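Side-chain contact in haloacid dehalogenase-like hydrolase (Bacteroides thetaiotaomicron, PDB 2RBK), which probably acts as a magnesium-dependent phosphatase of the haloacid dehalogenase superfamily, binding vanadate in its active site as a mimic of the trigonal-bipyramidal state of phosphoryl transfer: residues V14-H19 against G172-A177. Residues are numbered along the deposited sequence; the frame is centred on the assembly and turned at random. Where two conformers were deposited one is given.
Sequences VSFETH and GRWYPA. With VN4 (oxido(dioxo)vanadium), chain C.
The Trp174 indole has Phe16 at its edge, where Phe16 CZ comes 4.4 Å from Trp174 CE3 near the ring plane, and the vanadate with its water over one face. The contact spans the active-site cleft of a HAD-type phosphatase fold: loop 14-19 of the Rossmann-like core, after strand 4-7 and the Asp8-Asp10 magnesium site, meets loop 172-177 of the cap, between the short strands 170-172 and 180-182. The water sits 3.0 Å above the centre of the indole; the vanadium, also above this face, is displaced toward the rim. Pro176 CD sits 3.3 Å above one face of the Tyr175 ring, toward its rim, and the Phe16 and Tyr175 rings lie obliquely, planes at 45° and centroids 5.8 Å apart. Phe16 also touches Asp10 and Phe128 of helix 119-128, while Ile124 of that helix meets Tyr175. Trp174 CG stands between its backbone N and carbonyl carbon (chi1 55°), which folds the indole over the vanadate, with CB 3.4 Å from VN4 O2. An alanine in place of Trp174 would probably uncover this side of the vanadate and its water and cost Phe16 CZ its contact at the indole edge, leaving Tyr175 as the ring it still meets. Ser15 OG accepts from Thr18 N in an ST motif at the turn carrying Phe16, whose CE1 reaches to 3.9 Å from Tyr175 CD1.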
# COMPACT_ATOMS: atom_id res chain seq x y z
N VAL A 14 6.02 4.97 -8.35
CA VAL A 14 5.67 4.59 -9.73
C VAL A 14 4.54 5.46 -10.22
O VAL A 14 3.47 5.53 -9.63
CB VAL A 14 5.27 3.09 -9.79
CG1 VAL A 14 4.87 2.71 -11.26
CG2 VAL A 14 6.35 2.20 -9.32
N SER A 15 4.79 6.15 -11.36
CA SER A 15 3.82 7.02 -11.96
C SER A 15 2.63 6.27 -12.52
O SER A 15 2.82 5.31 -13.26
CB SER A 15 4.51 7.76 -13.09
OG SER A 15 3.56 8.49 -13.85
N PHE A 16 1.41 6.74 -12.29
CA PHE A 16 0.23 6.15 -12.89
C PHE A 16 0.20 6.49 -14.38
O PHE A 16 -0.42 5.78 -15.16
CB PHE A 16 -1.05 6.67 -12.24
CG PHE A 16 -1.39 6.04 -10.94
CD1 PHE A 16 -1.80 4.74 -10.85
CD2 PHE A 16 -1.31 6.75 -9.72
CE1 PHE A 16 -2.15 4.16 -9.62
CE2 PHE A 16 -1.67 6.14 -8.57
CZ PHE A 16 -2.08 4.86 -8.44
N GLU A 17 0.81 7.60 -14.74
CA GLU A 17 0.73 8.06 -16.16
C GLU A 17 1.75 7.35 -17.02
O GLU A 17 1.41 6.98 -18.16
CB GLU A 17 0.78 9.60 -16.12
CG GLU A 17 -0.40 10.27 -15.40
CD GLU A 17 -0.40 10.38 -13.90
OE1 GLU A 17 0.63 10.35 -13.16
OE2 GLU A 17 -1.55 10.47 -13.37
N THR A 18 2.96 7.08 -16.50
CA THR A 18 3.95 6.40 -17.28
C THR A 18 4.11 4.94 -16.88
O THR A 18 4.72 4.15 -17.59
CB THR A 18 5.34 7.04 -17.14
OG1 THR A 18 5.80 6.79 -15.81
CG2 THR A 18 5.36 8.57 -17.35
N HIS A 19 3.68 4.51 -15.72
CA HIS A 19 3.91 3.20 -15.16
C HIS A 19 5.38 2.90 -14.87
O HIS A 19 5.81 1.76 -14.79
CB HIS A 19 3.27 2.07 -15.98
CG HIS A 19 1.81 2.42 -16.18
ND1 HIS A 19 0.88 2.45 -15.16
CD2 HIS A 19 1.19 2.81 -17.34
CE1 HIS A 19 -0.29 2.82 -15.71
NE2 HIS A 19 -0.14 3.04 -17.03
N GLY A 172 -9.16 0.93 3.40
CA GLY A 172 -8.45 2.05 2.81
C GLY A 172 -8.51 2.06 1.31
O GLY A 172 -8.64 0.98 0.73
N ARG A 173 -8.33 3.17 0.66
CA ARG A 173 -8.17 3.17 -0.83
C ARG A 173 -6.88 3.90 -1.30
O ARG A 173 -6.47 4.94 -0.80
CB ARG A 173 -9.29 3.84 -1.57
CG ARG A 173 -10.69 3.44 -1.27
CD ARG A 173 -11.86 4.01 -2.09
NE ARG A 173 -13.08 3.38 -1.54
CZ ARG A 173 -13.86 2.62 -2.20
NH1 ARG A 173 -13.66 2.43 -3.51
NH2 ARG A 173 -14.92 2.02 -1.65
N TRP A 174 -6.22 3.31 -2.34
CA TRP A 174 -5.19 3.90 -3.12
C TRP A 174 -5.49 4.19 -4.57
O TRP A 174 -4.77 4.79 -5.28
CB TRP A 174 -3.89 3.08 -3.04
CG TRP A 174 -3.92 1.62 -3.38
CD1 TRP A 174 -4.27 0.57 -2.54
CD2 TRP A 174 -3.58 1.01 -4.63
NE1 TRP A 174 -4.17 -0.60 -3.16
CE2 TRP A 174 -3.73 -0.40 -4.44
CE3 TRP A 174 -3.14 1.47 -5.86
CZ2 TRP A 174 -3.48 -1.36 -5.43
CZ3 TRP A 174 -2.88 0.54 -6.85
CH2 TRP A 174 -3.04 -0.81 -6.62
N TYR A 175 -6.68 3.73 -4.95
CA TYR A 175 -7.18 3.93 -6.29
C TYR A 175 -8.72 4.02 -6.22
O TYR A 175 -9.24 3.25 -5.36
CB TYR A 175 -6.73 2.81 -7.25
CG TYR A 175 -6.95 3.09 -8.70
CD1 TYR A 175 -6.04 3.88 -9.40
CD2 TYR A 175 -8.06 2.59 -9.38
CE1 TYR A 175 -6.22 4.15 -10.75
CE2 TYR A 175 -8.25 2.86 -10.71
CZ TYR A 175 -7.31 3.63 -11.39
OH TYR A 175 -7.54 3.89 -12.71
N PRO A 176 -9.43 4.82 -6.96
CA PRO A 176 -10.89 4.94 -6.66
C PRO A 176 -11.75 3.72 -6.94
O PRO A 176 -12.90 3.48 -6.47
CB PRO A 176 -11.26 6.17 -7.53
CG PRO A 176 -9.97 6.81 -7.88
CD PRO A 176 -8.91 5.73 -8.03
N ALA A 177 -11.36 2.76 -7.79
CA ALA A 177 -12.41 1.78 -8.05
C ALA A 177 -12.61 0.62 -7.08
O ALA A 177 -13.48 -0.27 -7.21
CB ALA A 177 -12.08 1.17 -9.42
V VN4 C . 0.21 2.15 -2.76
O1 VN4 C . 1.58 1.36 -3.29
O2 VN4 C . -0.54 3.40 -3.74
O3 VN4 C . -0.99 1.45 -1.56
O HOH W 1 -0.66 0.56 -3.88